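Local coordinates for protein pectate lyase 47 (Bacillus sp. TS-47, PDB 1VBL) that probably cleaves pectate by calcium-dependent eliminative lysis, as a thermostable secreted lyase of polysaccharide lyase family 1, at residues A[43-48]-A[126-131]; A[39-44]-A[59-64]. All blocks are in the same frame, centred on the assembly; numbering follows the deposited sequence.

Contact 1: residues A[43-48]-A[126-131]; sequences QALGGN and IMVYVG
L45 carries this contact by reaching across to V128, Y129 and V130. Its CD1 methyl sits 3.4 Å from V128 CG1, tighter than ordinary van der Waals packing, and the two side chains cross at about a right angle. The same methyl lies 3.5 Å from Y129 O, so it rests against the strand backbone as well as the valine. The other branch is looser: L45 CD2 stands 4.3 Å from V130 CG1. With CG beside the backbone N and opposite the carbonyl carbon (chi1 -76°), the leucine extends toward the strand.

The backbones are joined by a water, which donates to L45 O at 2.8 Å and accepts from G131 N at 2.8 Å. L45 O is gripped a second time by the side-chain amide of N55.

The leucine is presented by the end of helix 38-44. G46 has positive phi (148°), and its N bonds back to Q43 O at 3.0 Å as part of a Schellman motif. A CB at G46 or G47 would jam against the preceding carbonyl oxygen, which accounts for both glycines. On the strand side, V128 and V130 lean on F150, and backbone bonds to G149 and L151 tie 126-131 to strand 149-153. Strand 127-129 is the outermost strand, within this chain, of a four-stranded parallel sheet. A leucine just after the first helix of the chain, set against the edge of the strand turned away from 149-153, is consistent with the capped N-terminal end of the parallel beta-helix of pectate lyases.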
ATOM      1  N   GLN A  43     -11.608  19.597  -7.161  1.00 19.33           N
ATOM      2  CA  GLN A  43     -12.856  20.350  -7.114  1.00 20.40           C
ATOM      3  C   GLN A  43     -13.994  19.419  -6.694  1.00 19.22           C
ATOM      4  O   GLN A  43     -14.807  19.765  -5.838  1.00 19.18           O
ATOM      5  CB  GLN A  43     -13.148  20.977  -8.483  1.00 21.91           C
ATOM      6  CG  GLN A  43     -12.050  21.924  -8.944  1.00 27.44           C
ATOM      7  CD  GLN A  43     -12.327  22.555 -10.290  1.00 29.87           C
ATOM      8  OE1 GLN A  43     -12.686  21.870 -11.250  1.00 33.26           O
ATOM      9  NE2 GLN A  43     -12.146  23.869 -10.373  1.00 33.08           N
ATOM     10  N   ALA A  44     -14.038  18.226  -7.279  1.00 17.40           N
ATOM     11  CA  ALA A  44     -15.080  17.260  -6.940  1.00 17.78           C
ATOM     12  C   ALA A  44     -14.997  16.873  -5.467  1.00 17.15           C
ATOM     13  O   ALA A  44     -16.015  16.612  -4.826  1.00 18.86           O
ATOM     14  CB  ALA A  44     -14.951  16.019  -7.813  1.00 16.02           C
ATOM     15  N   LEU A  45     -13.782  16.843  -4.934  1.00 17.20           N
ATOM     16  CA  LEU A  45     -13.569  16.487  -3.537  1.00 16.35           C
ATOM     17  C   LEU A  45     -13.831  17.637  -2.563  1.00 16.80           C
ATOM     18  O   LEU A  45     -13.785  17.444  -1.348  1.00 15.80           O
ATOM     19  CB  LEU A  45     -12.143  15.955  -3.348  1.00 15.88           C
ATOM     20  CG  LEU A  45     -11.890  14.529  -3.852  1.00 14.72           C
ATOM     21  CD1 LEU A  45     -10.393  14.266  -3.965  1.00 15.28           C
ATOM     22  CD2 LEU A  45     -12.537  13.533  -2.891  1.00 15.95           C
ATOM     23  N   GLY A  46     -14.106  18.830  -3.079  1.00 16.25           N
ATOM     24  CA  GLY A  46     -14.370  19.940  -2.179  1.00 18.45           C
ATOM     25  C   GLY A  46     -13.954  21.320  -2.648  1.00 19.45           C
ATOM     26  O   GLY A  46     -14.534  22.313  -2.215  1.00 20.09           O
ATOM     27  N   GLY A  47     -12.944  21.396  -3.510  1.00 20.11           N
ATOM     28  CA  GLY A  47     -12.506  22.687  -4.012  1.00 20.92           C
ATOM     29  C   GLY A  47     -11.184  23.180  -3.454  1.00 22.27           C
ATOM     30  O   GLY A  47     -10.604  24.133  -3.975  1.00 22.07           O
ATOM     31  N   ASN A  48     -10.705  22.536  -2.394  1.00 22.20           N
ATOM     32  CA  ASN A  48      -9.442  22.922  -1.766  1.00 23.18           C
ATOM     33  C   ASN A  48      -8.797  21.675  -1.172  1.00 22.04           C
ATOM     34  O   ASN A  48      -9.284  21.131  -0.184  1.00 19.32           O
ATOM     35  CB  ASN A  48      -9.699  23.957  -0.667  1.00 25.60           C
ATOM     36  CG  ASN A  48      -8.420  24.469  -0.036  1.00 28.75           C
ATOM     37  OD1 ASN A  48      -7.685  23.721   0.610  1.00 29.69           O
ATOM     38  ND2 ASN A  48      -8.145  25.754  -0.225  1.00 31.01           N
ATOM     39  N   ILE A 126       0.771  16.772  -4.798  1.00 14.13           N
ATOM     40  CA  ILE A 126       0.432  15.445  -5.309  1.00 13.13           C
ATOM     41  C   ILE A 126      -0.342  14.494  -4.400  1.00 14.68           C
ATOM     42  O   ILE A 126      -0.911  13.516  -4.885  1.00 14.36           O
ATOM     43  CB  ILE A 126       1.692  14.708  -5.815  1.00 13.78           C
ATOM     44  CG1 ILE A 126       2.559  14.257  -4.638  1.00 12.98           C
ATOM     45  CG2 ILE A 126       2.489  15.634  -6.744  1.00 14.20           C
ATOM     46  CD1 ILE A 126       3.776  13.450  -5.061  1.00 16.04           C
ATOM     47  N   MET A 127      -0.356  14.749  -3.095  1.00 13.90           N
ATOM     48  CA  MET A 127      -1.109  13.881  -2.194  1.00 14.33           C
ATOM     49  C   MET A 127      -2.486  14.505  -2.014  1.00 14.48           C
ATOM     50  O   MET A 127      -2.638  15.548  -1.372  1.00 14.02           O
ATOM     51  CB  MET A 127      -0.395  13.729  -0.849  1.00 15.00           C
ATOM     52  CG  MET A 127       0.934  12.977  -0.943  1.00 14.62           C
ATOM     53  SD  MET A 127       0.847  11.450  -1.948  1.00 18.29           S
ATOM     54  CE  MET A 127      -0.273  10.480  -0.970  1.00 14.69           C
ATOM     55  N   VAL A 128      -3.483  13.859  -2.609  1.00 14.83           N
ATOM     56  CA  VAL A 128      -4.863  14.333  -2.586  1.00 14.47           C
ATOM     57  C   VAL A 128      -5.651  13.826  -1.382  1.00 15.25           C
ATOM     58  O   VAL A 128      -5.779  12.618  -1.175  1.00 15.62           O
ATOM     59  CB  VAL A 128      -5.595  13.897  -3.884  1.00 15.35           C
ATOM     60  CG1 VAL A 128      -7.026  14.399  -3.888  1.00 14.32           C
ATOM     61  CG2 VAL A 128      -4.844  14.424  -5.101  1.00 14.07           C
ATOM     62  N   TYR A 129      -6.180  14.757  -0.592  1.00 13.00           N
ATOM     63  CA  TYR A 129      -6.974  14.400   0.581  1.00 13.80           C
ATOM     64  C   TYR A 129      -8.361  13.917   0.169  1.00 14.07           C
ATOM     65  O   TYR A 129      -8.970  14.465  -0.756  1.00 12.58           O
ATOM     66  CB  TYR A 129      -7.133  15.606   1.509  1.00 13.85           C
ATOM     67  CG  TYR A 129      -5.937  15.878   2.386  1.00 16.30           C
ATOM     68  CD1 TYR A 129      -5.685  15.101   3.517  1.00 18.00           C
ATOM     69  CD2 TYR A 129      -5.055  16.915   2.089  1.00 16.63           C
ATOM     70  CE1 TYR A 129      -4.585  15.354   4.332  1.00 19.76           C
ATOM     71  CE2 TYR A 129      -3.954  17.174   2.893  1.00 20.14           C
ATOM     72  CZ  TYR A 129      -3.725  16.391   4.011  1.00 21.21           C
ATOM     73  OH  TYR A 129      -2.628  16.644   4.798  1.00 21.65           O
ATOM     74  N   VAL A 130      -8.857  12.897   0.863  1.00 13.10           N
ATOM     75  CA  VAL A 130     -10.181  12.349   0.586  1.00 13.52           C
ATOM     76  C   VAL A 130     -11.030  12.487   1.845  1.00 13.93           C
ATOM     77  O   VAL A 130     -10.628  12.053   2.926  1.00 16.39           O
ATOM     78  CB  VAL A 130     -10.113  10.850   0.189  1.00 13.08           C
ATOM     79  CG1 VAL A 130     -11.515  10.329  -0.136  1.00 14.15           C
ATOM     80  CG2 VAL A 130      -9.199  10.669  -1.015  1.00 12.41           C
ATOM     81  N   GLY A 131     -12.199  13.106   1.708  1.00 14.76           N
ATOM     82  CA  GLY A 131     -13.075  13.285   2.852  1.00 14.61           C
ATOM     83  C   GLY A 131     -13.911  12.050   3.139  1.00 14.97           C
ATOM     84  O   GLY A 131     -13.891  11.086   2.371  1.00 13.60           O
TER
HETATM   85  O   HOH W   1     -13.179  15.233   0.200  1.00 13.22           O

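Contact 2: residues A[39-44]-A[59-64]; sequences TELIQA and KIIYVK
The one aromatic ring here, Y62, carries I60 CG2 over one face, 3.6 Å from the ring plane and nearer the rim than the centre, and takes no part in the packing of L41 and A44 against I61. That packing lays helix 38-44 along strand 59-63, consistent with the N-terminal helical cap of the parallel beta-helix. The helix runs nearly antiparallel to the strand (169°), their axes approaching to 9.6 Å. I61 meets the helix with two branches: CD1 meets A44 CB at 3.7 Å, and CG2 lies 4.1 Å from L41 CD1, the leucine and isoleucine side chains crossing at about a right angle. L41 CG is anti to the backbone N (chi1 174°), which brings the end of the side chain closer to the strand than its first bond suggests. Replacing I61 with an alanine would probably open a gap beneath A44 and leave L41 CD1 without its partner on the strand. V35 of strand 32-35, the parallel neighbour of 59-63, touches both A44 and I61, so the helix packs over two strands. K59 brings its CD to 4.1 Å from A44 O, then bends at its last torsion, and its NZ hydrogen-bonds V57 O, N55 O and T134 OG1.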
ATOM      1  N   THR A  39      -7.180  19.153 -11.260  1.00 18.44           N
ATOM      2  CA  THR A  39      -8.067  20.219 -10.811  1.00 17.91           C
ATOM      3  C   THR A  39      -9.499  19.738 -10.602  1.00 17.27           C
ATOM      4  O   THR A  39     -10.096  19.994  -9.559  1.00 16.52           O
ATOM      5  CB  THR A  39      -8.071  21.394 -11.809  1.00 19.57           C
ATOM      6  OG1 THR A  39      -6.747  21.933 -11.908  1.00 20.97           O
ATOM      7  CG2 THR A  39      -9.021  22.484 -11.342  1.00 19.31           C
ATOM      8  N   GLU A  40     -10.049  19.039 -11.589  1.00 16.36           N
ATOM      9  CA  GLU A  40     -11.417  18.544 -11.483  1.00 17.93           C
ATOM     10  C   GLU A  40     -11.562  17.580 -10.310  1.00 17.36           C
ATOM     11  O   GLU A  40     -12.602  17.542  -9.650  1.00 16.40           O
ATOM     12  CB  GLU A  40     -11.833  17.848 -12.782  1.00 19.83           C
ATOM     13  CG  GLU A  40     -11.628  18.703 -14.029  1.00 22.73           C
ATOM     14  CD  GLU A  40     -12.235  18.082 -15.274  1.00 25.39           C
ATOM     15  OE1 GLU A  40     -12.225  16.860 -15.446  1.00 26.66           O
ATOM     16  OE2 GLU A  40     -12.754  18.925 -16.158  1.00 26.53           O
ATOM     17  N   LEU A  41     -10.514  16.804 -10.050  1.00 17.24           N
ATOM     18  CA  LEU A  41     -10.540  15.849  -8.949  1.00 17.70           C
ATOM     19  C   LEU A  41     -10.622  16.595  -7.623  1.00 18.24           C
ATOM     20  O   LEU A  41     -11.464  16.287  -6.780  1.00 17.90           O
ATOM     21  CB  LEU A  41      -9.288  14.963  -8.979  1.00 16.08           C
ATOM     22  CG  LEU A  41      -9.078  13.992  -7.809  1.00 15.52           C
ATOM     23  CD1 LEU A  41     -10.279  13.066  -7.671  1.00 16.22           C
ATOM     24  CD2 LEU A  41      -7.807  13.182  -8.043  1.00 15.73           C
ATOM     25  N   ILE A  42      -9.747  17.580  -7.441  1.00 18.74           N
ATOM     26  CA  ILE A  42      -9.743  18.355  -6.206  1.00 19.47           C
ATOM     27  C   ILE A  42     -11.036  19.154  -6.044  1.00 19.53           C
ATOM     28  O   ILE A  42     -11.515  19.357  -4.927  1.00 17.55           O
ATOM     29  CB  ILE A  42      -8.514  19.298  -6.150  1.00 21.91           C
ATOM     30  CG1 ILE A  42      -7.238  18.454  -6.036  1.00 22.32           C
ATOM     31  CG2 ILE A  42      -8.624  20.244  -4.956  1.00 22.10           C
ATOM     32  CD1 ILE A  42      -5.958  19.258  -5.962  1.00 24.88           C
ATOM     33  N   GLN A  43     -11.608  19.597  -7.161  1.00 19.33           N
ATOM     34  CA  GLN A  43     -12.856  20.350  -7.114  1.00 20.40           C
ATOM     35  C   GLN A  43     -13.994  19.419  -6.694  1.00 19.22           C
ATOM     36  O   GLN A  43     -14.807  19.765  -5.838  1.00 19.18           O
ATOM     37  CB  GLN A  43     -13.148  20.977  -8.483  1.00 21.91           C
ATOM     38  CG  GLN A  43     -12.050  21.924  -8.944  1.00 27.44           C
ATOM     39  CD  GLN A  43     -12.327  22.555 -10.290  1.00 29.87           C
ATOM     40  OE1 GLN A  43     -12.686  21.870 -11.250  1.00 33.26           O
ATOM     41  NE2 GLN A  43     -12.146  23.869 -10.373  1.00 33.08           N
ATOM     42  N   ALA A  44     -14.038  18.226  -7.279  1.00 17.40           N
ATOM     43  CA  ALA A  44     -15.080  17.260  -6.940  1.00 17.78           C
ATOM     44  C   ALA A  44     -14.997  16.873  -5.467  1.00 17.15           C
ATOM     45  O   ALA A  44     -16.015  16.612  -4.826  1.00 18.86           O
ATOM     46  CB  ALA A  44     -14.951  16.019  -7.813  1.00 16.02           C
ATOM     47  N   LYS A  59     -20.381  11.702  -1.598  1.00 19.26           N
ATOM     48  CA  LYS A  59     -20.025  12.050  -2.965  1.00 17.88           C
ATOM     49  C   LYS A  59     -19.403  10.892  -3.724  1.00 17.75           C
ATOM     50  O   LYS A  59     -18.659  10.081  -3.159  1.00 15.85           O
ATOM     51  CB  LYS A  59     -19.056  13.237  -2.950  1.00 18.12           C
ATOM     52  CG  LYS A  59     -17.836  13.020  -2.059  1.00 17.56           C
ATOM     53  CD  LYS A  59     -17.189  14.338  -1.659  1.00 18.18           C
ATOM     54  CE  LYS A  59     -16.217  14.141  -0.505  1.00 17.29           C
ATOM     55  NZ  LYS A  59     -16.865  13.506   0.684  1.00 15.90           N
ATOM     56  N   ILE A  60     -19.722  10.821  -5.011  1.00 16.69           N
ATOM     57  CA  ILE A  60     -19.190   9.790  -5.884  1.00 17.02           C
ATOM     58  C   ILE A  60     -18.361  10.489  -6.942  1.00 17.77           C
ATOM     59  O   ILE A  60     -18.818  11.440  -7.581  1.00 17.14           O
ATOM     60  CB  ILE A  60     -20.303   8.988  -6.573  1.00 16.77           C
ATOM     61  CG1 ILE A  60     -21.113   8.223  -5.526  1.00 17.70           C
ATOM     62  CG2 ILE A  60     -19.696   8.026  -7.595  1.00 17.26           C
ATOM     63  CD1 ILE A  60     -22.319   7.497  -6.087  1.00 20.58           C
ATOM     64  N   ILE A  61     -17.136  10.016  -7.118  1.00 17.18           N
ATOM     65  CA  ILE A  61     -16.230  10.605  -8.082  1.00 17.05           C
ATOM     66  C   ILE A  61     -15.705   9.556  -9.050  1.00 16.89           C
ATOM     67  O   ILE A  61     -14.967   8.650  -8.661  1.00 15.24           O
ATOM     68  CB  ILE A  61     -15.052  11.280  -7.360  1.00 17.63           C
ATOM     69  CG1 ILE A  61     -15.593  12.362  -6.417  1.00 18.48           C
ATOM     70  CG2 ILE A  61     -14.084  11.866  -8.377  1.00 18.70           C
ATOM     71  CD1 ILE A  61     -14.543  13.042  -5.575  1.00 21.28           C
ATOM     72  N   TYR A  62     -16.102   9.685 -10.312  1.00 15.41           N
ATOM     73  CA  TYR A  62     -15.678   8.764 -11.356  1.00 16.64           C
ATOM     74  C   TYR A  62     -14.434   9.296 -12.039  1.00 17.28           C
ATOM     75  O   TYR A  62     -14.420  10.428 -12.525  1.00 17.81           O
ATOM     76  CB  TYR A  62     -16.790   8.582 -12.392  1.00 16.15           C
ATOM     77  CG  TYR A  62     -17.965   7.781 -11.881  1.00 18.06           C
ATOM     78  CD1 TYR A  62     -17.840   6.415 -11.629  1.00 18.25           C
ATOM     79  CD2 TYR A  62     -19.198   8.388 -11.644  1.00 16.87           C
ATOM     80  CE1 TYR A  62     -18.915   5.669 -11.154  1.00 19.45           C
ATOM     81  CE2 TYR A  62     -20.282   7.650 -11.169  1.00 19.38           C
ATOM     82  CZ  TYR A  62     -20.133   6.293 -10.927  1.00 20.47           C
ATOM     83  OH  TYR A  62     -21.199   5.556 -10.458  1.00 22.21           O
ATOM     84  N   VAL A  63     -13.391   8.477 -12.066  1.00 15.74           N
ATOM     85  CA  VAL A  63     -12.136   8.851 -12.696  1.00 16.79           C
ATOM     86  C   VAL A  63     -12.114   8.328 -14.127  1.00 16.58           C
ATOM     87  O   VAL A  63     -12.116   7.114 -14.354  1.00 14.62           O
ATOM     88  CB  VAL A  63     -10.928   8.263 -11.932  1.00 16.79           C
ATOM     89  CG1 VAL A  63      -9.633   8.601 -12.657  1.00 15.73           C
ATOM     90  CG2 VAL A  63     -10.901   8.809 -10.511  1.00 17.61           C
ATOM     91  N   LYS A  64     -12.107   9.244 -15.091  1.00 17.06           N
ATOM     92  CA  LYS A  64     -12.077   8.845 -16.492  1.00 19.34           C
ATOM     93  C   LYS A  64     -10.730   9.145 -17.130  1.00 18.61           C
ATOM     94  O   LYS A  64     -10.262  10.281 -17.103  1.00 17.83           O
ATOM     95  CB  LYS A  64     -13.177   9.553 -17.288  1.00 21.89           C
ATOM     96  CG  LYS A  64     -13.212   9.115 -18.748  1.00 26.42           C
ATOM     97  CD  LYS A  64     -14.325   9.780 -19.528  1.00 32.14           C
ATOM     98  CE  LYS A  64     -14.342   9.294 -20.974  1.00 34.39           C
ATOM     99  NZ  LYS A  64     -15.445   9.911 -21.767  1.00 38.56           N
TER

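Overall arrangement
Contacts 1 and 2 start from the same helix, 38-44, and share Q43 and A44; their centres lie 8 Å apart. Their apolar parts are continuous, since L45 CD2 of contact 1 packs 3.4 Å from I61 CD1 of contact 2. A probable hydrogen bond from G47 N to I42 O (2.9 Å) ties the turn after the helix back to its last turn. T134 links the strand sides: its OG1 hydrogen-bonds both G131 O and K59 NZ. Contact 2 lies away from the calcium site, whereas in contact 1 the Y129 side chain is about 12 Å from that of the calcium ligand D190 and about 13 Å from the ion.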